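Local coordinates for protein nigritoxine (Vibrio nigripulchritudo, PDB 5M41) that is a bacterial toxin that acts on crustaceans and insects, at residues Q496-I509 with F543-H556. Sequence-based numbering, arbitrary orientation.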
ATOM      1  N   GLN A 496      -2.203 -15.417 -31.662  1.00 61.52           N
ATOM      2  CA  GLN A 496      -2.648 -14.330 -30.831  1.00 59.05           C
ATOM      3  C   GLN A 496      -1.595 -13.246 -30.642  1.00 58.82           C
ATOM      4  O   GLN A 496      -0.410 -13.532 -30.419  1.00 56.98           O
ATOM      5  CB  GLN A 496      -3.085 -14.914 -29.487  1.00 60.53           C
ATOM      6  CG  GLN A 496      -4.264 -14.207 -28.879  1.00 61.58           C
ATOM      7  CD  GLN A 496      -5.551 -14.405 -29.640  1.00 57.97           C
ATOM      8  OE1 GLN A 496      -5.867 -15.501 -30.075  1.00 62.44           O
ATOM      9  NE2 GLN A 496      -6.322 -13.347 -29.755  1.00 58.22           N
ATOM     10  N   VAL A 497      -2.023 -11.987 -30.718  1.00 59.56           N
ATOM     11  CA  VAL A 497      -1.079 -10.887 -30.567  1.00 59.92           C
ATOM     12  C   VAL A 497      -0.888 -10.564 -29.083  1.00 59.69           C
ATOM     13  O   VAL A 497      -1.767 -10.001 -28.432  1.00 60.20           O
ATOM     14  CB  VAL A 497      -1.479  -9.611 -31.354  1.00 61.95           C
ATOM     15  CG1 VAL A 497      -0.497  -8.490 -31.057  1.00 63.19           C
ATOM     16  CG2 VAL A 497      -1.515  -9.876 -32.856  1.00 64.48           C
ATOM     17  N   TYR A 498       0.270 -10.939 -28.562  1.00 59.69           N
ATOM     18  CA  TYR A 498       0.627 -10.632 -27.204  1.00 58.69           C
ATOM     19  C   TYR A 498       1.286  -9.255 -27.150  1.00 62.18           C
ATOM     20  O   TYR A 498       2.301  -9.011 -27.816  1.00 61.79           O
ATOM     21  CB  TYR A 498       1.544 -11.717 -26.622  1.00 56.73           C
ATOM     22  CG  TYR A 498       2.121 -11.348 -25.281  1.00 57.20           C
ATOM     23  CD1 TYR A 498       1.297 -10.928 -24.235  1.00 55.95           C
ATOM     24  CD2 TYR A 498       3.487 -11.404 -25.061  1.00 58.10           C
ATOM     25  CE1 TYR A 498       1.828 -10.577 -23.006  1.00 56.83           C
ATOM     26  CE2 TYR A 498       4.030 -11.047 -23.839  1.00 58.81           C
ATOM     27  CZ  TYR A 498       3.197 -10.642 -22.815  1.00 58.32           C
ATOM     28  OH  TYR A 498       3.750 -10.290 -21.610  1.00 57.70           O
ATOM     29  N   ILE A 499       0.691  -8.359 -26.369  1.00 62.60           N
ATOM     30  CA  ILE A 499       1.271  -7.034 -26.145  1.00 65.80           C
ATOM     31  C   ILE A 499       2.054  -7.018 -24.842  1.00 66.34           C
ATOM     32  O   ILE A 499       1.480  -7.030 -23.749  1.00 63.35           O
ATOM     33  CB  ILE A 499       0.215  -5.908 -26.155  1.00 68.64           C
ATOM     34  CG1 ILE A 499      -0.591  -5.958 -27.457  1.00 71.31           C
ATOM     35  CG2 ILE A 499       0.898  -4.550 -25.994  1.00 70.12           C
ATOM     36  CD1 ILE A 499      -1.957  -5.308 -27.368  1.00 76.67           C
ATOM     37  N   ASN A 500       3.374  -7.025 -24.981  1.00 69.49           N
ATOM     38  CA  ASN A 500       4.284  -7.019 -23.850  1.00 69.97           C
ATOM     39  C   ASN A 500       4.404  -5.589 -23.384  1.00 71.53           C
ATOM     40  O   ASN A 500       5.059  -4.768 -24.037  1.00 71.39           O
ATOM     41  CB  ASN A 500       5.643  -7.570 -24.288  1.00 74.36           C
ATOM     42  CG  ASN A 500       6.566  -7.862 -23.125  1.00 74.88           C
ATOM     43  OD1 ASN A 500       6.680  -7.069 -22.184  1.00 73.81           O
ATOM     44  ND2 ASN A 500       7.253  -9.006 -23.195  1.00 74.57           N
ATOM     45  N   GLU A 501       3.746  -5.281 -22.272  1.00 68.68           N
ATOM     46  CA  GLU A 501       3.674  -3.910 -21.788  1.00 71.68           C
ATOM     47  C   GLU A 501       5.038  -3.359 -21.352  1.00 75.92           C
ATOM     48  O   GLU A 501       5.266  -2.145 -21.411  1.00 80.20           O
ATOM     49  CB  GLU A 501       2.650  -3.791 -20.655  1.00 66.96           C
ATOM     50  CG  GLU A 501       1.191  -3.834 -21.096  1.00 65.74           C
ATOM     51  CD  GLU A 501       0.259  -4.257 -19.961  1.00 66.75           C
ATOM     52  OE1 GLU A 501       0.420  -5.391 -19.462  1.00 68.33           O
ATOM     53  OE2 GLU A 501      -0.632  -3.476 -19.559  1.00 63.22           O
ATOM     54  N   ALA A 502       5.940  -4.250 -20.934  1.00 77.28           N
ATOM     55  CA  ALA A 502       7.266  -3.859 -20.443  1.00 79.53           C
ATOM     56  C   ALA A 502       8.194  -3.499 -21.598  1.00 83.99           C
ATOM     57  O   ALA A 502       8.579  -2.343 -21.755  1.00 86.55           O
ATOM     58  CB  ALA A 502       7.867  -4.971 -19.591  1.00 77.92           C
ATOM     59  N   GLU A 503       8.528  -4.502 -22.410  1.00 89.25           N
ATOM     60  CA  GLU A 503       9.341  -4.336 -23.622  1.00 91.28           C
ATOM     61  C   GLU A 503       8.717  -3.397 -24.654  1.00 91.53           C
ATOM     62  O   GLU A 503       9.383  -3.017 -25.620  1.00 94.84           O
ATOM     63  CB  GLU A 503       9.590  -5.699 -24.290  1.00 93.79           C
ATOM     64  CG  GLU A 503      10.468  -6.666 -23.502  1.00 97.35           C
ATOM     65  CD  GLU A 503      10.360  -8.104 -23.992  1.00 96.80           C
ATOM     66  OE1 GLU A 503       9.849  -8.331 -25.110  1.00 99.13           O
ATOM     67  OE2 GLU A 503      10.788  -9.015 -23.255  1.00 95.21           O
ATOM     68  N   GLY A 504       7.446  -3.039 -24.457  1.00 89.15           N
ATOM     69  CA  GLY A 504       6.681  -2.276 -25.447  1.00 86.94           C
ATOM     70  C   GLY A 504       6.647  -2.974 -26.798  1.00 89.56           C
ATOM     71  O   GLY A 504       6.543  -2.318 -27.837  1.00 92.04           O
ATOM     72  N   ILE A 505       6.738  -4.305 -26.779  1.00 86.37           N
ATOM     73  CA  ILE A 505       6.846  -5.130 -27.991  1.00 85.28           C
ATOM     74  C   ILE A 505       5.593  -5.993 -28.192  1.00 79.97           C
ATOM     75  O   ILE A 505       4.967  -6.424 -27.224  1.00 78.28           O
ATOM     76  CB  ILE A 505       8.144  -5.999 -27.962  1.00 89.33           C
ATOM     77  CG1 ILE A 505       9.377  -5.136 -28.280  1.00 89.44           C
ATOM     78  CG2 ILE A 505       8.065  -7.194 -28.915  1.00 86.71           C
ATOM     79  CD1 ILE A 505      10.707  -5.738 -27.858  1.00 90.30           C
ATOM     80  N   GLU A 506       5.224  -6.201 -29.453  1.00 76.75           N
ATOM     81  CA  GLU A 506       4.170  -7.137 -29.825  1.00 76.43           C
ATOM     82  C   GLU A 506       4.788  -8.462 -30.246  1.00 73.00           C
ATOM     83  O   GLU A 506       5.771  -8.477 -30.985  1.00 72.51           O
ATOM     84  CB  GLU A 506       3.339  -6.600 -30.985  1.00 78.02           C
ATOM     85  CG  GLU A 506       2.528  -5.357 -30.659  1.00 83.39           C
ATOM     86  CD  GLU A 506       1.450  -5.084 -31.692  1.00 85.60           C
ATOM     87  OE1 GLU A 506       1.526  -5.659 -32.793  1.00 86.91           O
ATOM     88  OE2 GLU A 506       0.516  -4.303 -31.407  1.00 90.68           O
ATOM     89  N   LYS A 507       4.206  -9.565 -29.772  1.00 65.43           N
ATOM     90  CA  LYS A 507       4.624 -10.907 -30.178  1.00 62.73           C
ATOM     91  C   LYS A 507       3.413 -11.704 -30.642  1.00 62.15           C
ATOM     92  O   LYS A 507       2.320 -11.600 -30.058  1.00 59.56           O
ATOM     93  CB  LYS A 507       5.299 -11.657 -29.020  1.00 61.54           C
ATOM     94  CG  LYS A 507       6.555 -11.016 -28.456  1.00 62.80           C
ATOM     95  CD  LYS A 507       7.285 -12.009 -27.568  1.00 61.40           C
ATOM     96  CE  LYS A 507       8.350 -11.332 -26.714  1.00 62.29           C
ATOM     97  NZ  LYS A 507       9.016 -12.335 -25.831  1.00 56.88           N
ATOM     98  N   ASN A 508       3.619 -12.510 -31.679  1.00 59.64           N
ATOM     99  CA  ASN A 508       2.599 -13.424 -32.177  1.00 59.75           C
ATOM    100  C   ASN A 508       2.788 -14.803 -31.577  1.00 59.42           C
ATOM    101  O   ASN A 508       3.822 -15.453 -31.802  1.00 57.88           O
ATOM    102  CB  ASN A 508       2.636 -13.514 -33.704  1.00 63.59           C
ATOM    103  CG  ASN A 508       2.275 -12.209 -34.369  1.00 66.19           C
ATOM    104  OD1 ASN A 508       1.264 -11.586 -34.046  1.00 68.59           O
ATOM    105  ND2 ASN A 508       3.098 -11.787 -35.306  1.00 71.18           N
ATOM    106  N   ILE A 509       1.770 -15.244 -30.833  1.00 54.46           N
ATOM    107  CA  ILE A 509       1.821 -16.471 -30.062  1.00 52.08           C
ATOM    108  C   ILE A 509       0.831 -17.497 -30.579  1.00 50.59           C
ATOM    109  O   ILE A 509      -0.325 -17.181 -30.851  1.00 51.26           O
ATOM    110  CB  ILE A 509       1.510 -16.180 -28.569  1.00 50.67           C
ATOM    111  CG1 ILE A 509       2.349 -14.986 -28.071  1.00 49.58           C
ATOM    112  CG2 ILE A 509       1.724 -17.423 -27.712  1.00 46.37           C
ATOM    113  CD1 ILE A 509       3.857 -15.183 -28.145  1.00 49.16           C
ATOM    114  N   PHE A 543       8.358 -18.734 -24.695  1.00 59.12           N
ATOM    115  CA  PHE A 543       8.475 -17.626 -23.755  1.00 58.10           C
ATOM    116  C   PHE A 543       9.773 -17.830 -22.975  1.00 59.11           C
ATOM    117  O   PHE A 543      10.067 -18.944 -22.535  1.00 60.78           O
ATOM    118  CB  PHE A 543       7.272 -17.553 -22.811  1.00 55.36           C
ATOM    119  CG  PHE A 543       6.041 -16.945 -23.437  1.00 53.85           C
ATOM    120  CD1 PHE A 543       6.012 -15.605 -23.785  1.00 53.41           C
ATOM    121  CD2 PHE A 543       4.917 -17.712 -23.674  1.00 51.41           C
ATOM    122  CE1 PHE A 543       4.882 -15.038 -24.359  1.00 52.91           C
ATOM    123  CE2 PHE A 543       3.782 -17.155 -24.246  1.00 52.10           C
ATOM    124  CZ  PHE A 543       3.767 -15.816 -24.596  1.00 50.61           C
ATOM    125  N   PRO A 544      10.578 -16.769 -22.835  1.00 62.31           N
ATOM    126  CA  PRO A 544      11.874 -16.938 -22.177  1.00 66.18           C
ATOM    127  C   PRO A 544      11.741 -17.233 -20.678  1.00 68.22           C
ATOM    128  O   PRO A 544      12.596 -17.908 -20.106  1.00 71.51           O
ATOM    129  CB  PRO A 544      12.574 -15.596 -22.416  1.00 65.77           C
ATOM    130  CG  PRO A 544      11.466 -14.617 -22.596  1.00 65.10           C
ATOM    131  CD  PRO A 544      10.376 -15.388 -23.309  1.00 62.04           C
ATOM    132  N   TYR A 545      10.672 -16.760 -20.051  1.00 66.23           N
ATOM    133  CA  TYR A 545      10.456 -17.071 -18.641  1.00 67.33           C
ATOM    134  C   TYR A 545       8.961 -17.150 -18.285  1.00 60.95           C
ATOM    135  O   TYR A 545       8.112 -16.562 -18.964  1.00 58.12           O
ATOM    136  CB  TYR A 545      11.246 -16.090 -17.747  1.00 74.21           C
ATOM    137  CG  TYR A 545      10.737 -14.662 -17.760  1.00 82.97           C
ATOM    138  CD1 TYR A 545      10.001 -14.155 -16.675  1.00 84.93           C
ATOM    139  CD2 TYR A 545      10.989 -13.805 -18.843  1.00 87.38           C
ATOM    140  CE1 TYR A 545       9.524 -12.848 -16.665  1.00 83.16           C
ATOM    141  CE2 TYR A 545      10.510 -12.492 -18.842  1.00 88.76           C
ATOM    142  CZ  TYR A 545       9.779 -12.025 -17.749  1.00 86.87           C
ATOM    143  OH  TYR A 545       9.299 -10.739 -17.725  1.00 89.57           O
ATOM    144  N   ALA A 546       8.653 -17.899 -17.229  1.00 57.42           N
ATOM    145  CA  ALA A 546       7.269 -18.167 -16.811  1.00 53.46           C
ATOM    146  C   ALA A 546       6.421 -16.894 -16.675  1.00 50.43           C
ATOM    147  O   ALA A 546       5.261 -16.865 -17.095  1.00 47.25           O
ATOM    148  CB  ALA A 546       7.250 -18.981 -15.511  1.00 51.50           C
ATOM    149  N   GLY A 547       7.021 -15.843 -16.117  1.00 48.82           N
ATOM    150  CA  GLY A 547       6.336 -14.584 -15.916  1.00 50.01           C
ATOM    151  C   GLY A 547       5.660 -14.067 -17.162  1.00 50.67           C
ATOM    152  O   GLY A 547       4.520 -13.609 -17.115  1.00 49.75           O
ATOM    153  N   GLU A 548       6.356 -14.135 -18.296  1.00 52.14           N
ATOM    154  CA  GLU A 548       5.782 -13.645 -19.540  1.00 50.64           C
ATOM    155  C   GLU A 548       4.610 -14.517 -20.035  1.00 49.31           C
ATOM    156  O   GLU A 548       3.597 -13.974 -20.496  1.00 46.31           O
ATOM    157  CB  GLU A 548       6.871 -13.501 -20.612  1.00 54.36           C
ATOM    158  CG  GLU A 548       6.524 -12.497 -21.695  1.00 58.03           C
ATOM    159  CD  GLU A 548       7.547 -12.466 -22.832  1.00 62.22           C
ATOM    160  OE1 GLU A 548       8.725 -12.824 -22.618  1.00 62.78           O
ATOM    161  OE2 GLU A 548       7.165 -12.078 -23.950  1.00 63.07           O
ATOM    162  N   GLU A 549       4.750 -15.851 -19.964  1.00 49.46           N
ATOM    163  CA  GLU A 549       3.618 -16.761 -20.303  1.00 48.10           C
ATOM    164  C   GLU A 549       2.417 -16.488 -19.391  1.00 46.72           C
ATOM    165  O   GLU A 549       1.260 -16.498 -19.838  1.00 44.11           O
ATOM    166  CB  GLU A 549       3.985 -18.250 -20.188  1.00 48.00           C
ATOM    167  CG  GLU A 549       2.863 -19.151 -20.707  1.00 50.84           C
ATOM    168  CD  GLU A 549       3.240 -20.624 -20.825  1.00 53.78           C
ATOM    169  OE1 GLU A 549       4.359 -20.918 -21.302  1.00 54.77           O
ATOM    170  OE2 GLU A 549       2.412 -21.494 -20.432  1.00 52.99           O
ATOM    171  N   PHE A 550       2.703 -16.254 -18.114  1.00 44.51           N
ATOM    172  CA  PHE A 550       1.640 -15.971 -17.137  1.00 44.32           C
ATOM    173  C   PHE A 550       0.885 -14.704 -17.552  1.00 44.29           C
ATOM    174  O   PHE A 550      -0.336 -14.692 -17.590  1.00 41.56           O
ATOM    175  CB  PHE A 550       2.217 -15.846 -15.711  1.00 43.41           C
ATOM    176  CG  PHE A 550       1.181 -15.543 -14.649  1.00 42.09           C
ATOM    177  CD1 PHE A 550       0.407 -16.555 -14.101  1.00 41.88           C
ATOM    178  CD2 PHE A 550       0.998 -14.237 -14.192  1.00 42.05           C
ATOM    179  CE1 PHE A 550      -0.524 -16.282 -13.106  1.00 40.39           C
ATOM    180  CE2 PHE A 550       0.067 -13.958 -13.200  1.00 43.31           C
ATOM    181  CZ  PHE A 550      -0.699 -14.986 -12.661  1.00 40.60           C
ATOM    182  N   ASP A 551       1.625 -13.649 -17.887  1.00 46.80           N
ATOM    183  CA  ASP A 551       1.011 -12.401 -18.317  1.00 48.01           C
ATOM    184  C   ASP A 551       0.238 -12.611 -19.645  1.00 47.43           C
ATOM    185  O   ASP A 551      -0.900 -12.143 -19.804  1.00 45.47           O
ATOM    186  CB  ASP A 551       2.090 -11.317 -18.429  1.00 50.41           C
ATOM    187  CG  ASP A 551       1.550  -9.990 -18.923  1.00 52.85           C
ATOM    188  OD1 ASP A 551       0.681  -9.390 -18.263  1.00 56.68           O
ATOM    189  OD2 ASP A 551       2.007  -9.525 -19.980  1.00 58.36           O
ATOM    190  N   PHE A 552       0.837 -13.340 -20.589  1.00 45.83           N
ATOM    191  CA  PHE A 552       0.119 -13.648 -21.823  1.00 45.34           C
ATOM    192  C   PHE A 552      -1.190 -14.376 -21.534  1.00 43.95           C
ATOM    193  O   PHE A 552      -2.237 -14.050 -22.105  1.00 43.90           O
ATOM    194  CB  PHE A 552       0.960 -14.478 -22.786  1.00 45.38           C
ATOM    195  CG  PHE A 552       0.160 -15.074 -23.913  1.00 45.81           C
ATOM    196  CD1 PHE A 552      -0.160 -14.314 -25.028  1.00 47.31           C
ATOM    197  CD2 PHE A 552      -0.278 -16.390 -23.856  1.00 44.79           C
ATOM    198  CE1 PHE A 552      -0.903 -14.849 -26.067  1.00 46.54           C
ATOM    199  CE2 PHE A 552      -1.028 -16.942 -24.887  1.00 46.16           C
ATOM    200  CZ  PHE A 552      -1.338 -16.168 -25.999  1.00 47.86           C
ATOM    201  N   ARG A 553      -1.120 -15.356 -20.641  1.00 41.90           N
ATOM    202  CA  ARG A 553      -2.284 -16.180 -20.328  1.00 43.66           C
ATOM    203  C   ARG A 553      -3.399 -15.382 -19.676  1.00 43.76           C
ATOM    204  O   ARG A 553      -4.563 -15.685 -19.889  1.00 43.77           O
ATOM    205  CB  ARG A 553      -1.896 -17.374 -19.468  1.00 42.33           C
ATOM    206  CG  ARG A 553      -1.256 -18.512 -20.251  1.00 44.62           C
ATOM    207  CD  ARG A 553      -0.919 -19.643 -19.302  1.00 42.37           C
ATOM    208  NE  ARG A 553      -0.400 -20.835 -19.960  1.00 42.21           N
ATOM    209  CZ  ARG A 553      -1.140 -21.767 -20.562  1.00 43.59           C
ATOM    210  NH1 ARG A 553      -2.471 -21.658 -20.648  1.00 43.20           N
ATOM    211  NH2 ARG A 553      -0.534 -22.819 -21.102  1.00 43.18           N
ATOM    212  N   LEU A 554      -3.035 -14.376 -18.879  1.00 45.07           N
ATOM    213  CA  LEU A 554      -4.007 -13.440 -18.306  1.00 46.23           C
ATOM    214  C   LEU A 554      -4.587 -12.519 -19.387  1.00 48.00           C
ATOM    215  O   LEU A 554      -5.796 -12.338 -19.470  1.00 47.46           O
ATOM    216  CB  LEU A 554      -3.378 -12.577 -17.193  1.00 46.53           C
ATOM    217  CG  LEU A 554      -3.167 -13.144 -15.770  1.00 46.59           C
ATOM    218  CD1 LEU A 554      -2.545 -12.062 -14.889  1.00 45.90           C
ATOM    219  CD2 LEU A 554      -4.467 -13.642 -15.155  1.00 46.63           C
ATOM    220  N   GLN A 555      -3.711 -11.929 -20.193  1.00 48.70           N
ATOM    221  CA  GLN A 555      -4.123 -11.007 -21.256  1.00 48.97           C
ATOM    222  C   GLN A 555      -5.069 -11.705 -22.243  1.00 49.12           C
ATOM    223  O   GLN A 555      -6.044 -11.117 -22.689  1.00 48.96           O
ATOM    224  CB  GLN A 555      -2.880 -10.483 -21.975  1.00 50.88           C
ATOM    225  CG  GLN A 555      -3.085  -9.235 -22.823  1.00 52.89           C
ATOM    226  CD  GLN A 555      -1.812  -8.831 -23.534  1.00 53.89           C
ATOM    227  OE1 GLN A 555      -1.633  -9.132 -24.711  1.00 55.54           O
ATOM    228  NE2 GLN A 555      -0.901  -8.195 -22.810  1.00 52.27           N
ATOM    229  N   HIS A 556      -4.803 -12.972 -22.540  1.00 48.97           N
ATOM    230  CA  HIS A 556      -5.666 -13.774 -23.424  1.00 48.95           C
ATOM    231  C   HIS A 556      -6.400 -14.884 -22.718  1.00 47.07           C
ATOM    232  O   HIS A 556      -6.603 -15.999 -23.266  1.00 46.92           O
ATOM    233  CB  HIS A 556      -4.849 -14.261 -24.605  1.00 51.70           C
ATOM    234  CG  HIS A 556      -4.393 -13.135 -25.479  1.00 54.49           C
ATOM    235  ND1 HIS A 556      -5.163 -12.636 -26.453  1.00 59.08           N
ATOM    236  CD2 HIS A 556      -3.251 -12.342 -25.428  1.00 54.17           C
ATOM    237  CE1 HIS A 556      -4.523 -11.591 -27.037  1.00 59.67           C
ATOM    238  NE2 HIS A 556      -3.356 -11.419 -26.410  1.00 58.62           N
TER
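The ring of Tyr498 lies across the side of helix 546-555, with Phe552 CB over one of its faces, 4.1 Å from the ring centroid. Phe552 and Phe543 both turn an edge toward Tyr498 in offset edge-to-face pairs, their planes 86° and 85° from that of the tyrosine. With CG anti to the backbone N (chi1 171°), Tyr498 carries its hydroxyl to Asp551 on the helix, donating from OH to the anti lone pair of OD2 at 2.5 Å. Ile509, from the neighbouring strand, extends the apolar layer: its CG2 sits over a face of the Phe552 ring, while CD1 reaches Phe543 CZ at 3.6 Å.

Polar groups border this aromatic cluster. Because strand 496-500 is an outermost strand of its sheet, the N-H and C=O of Ile499 point away from the hairpin, and the Gln555 amide takes both: OE1 accepts from Ile499 N at 3.0 Å and NE2 donates to Ile499 O at 2.8 Å. His556 NE2 bonds to Val497 O from above the carbonyl plane. Toward the turn, Lys507 NZ meets the syn lone pair of Glu548 OE2 at 2.7 Å in a salt bridge, and Asn500 ND2 bonds weakly to the same oxygen. Asn500 OD1 accepts from Glu503 N, an Asx motif. Helix 546-555, following the last strand, thus packs back onto the first hairpin of a four-stranded antiparallel sheet through an aromatic cluster.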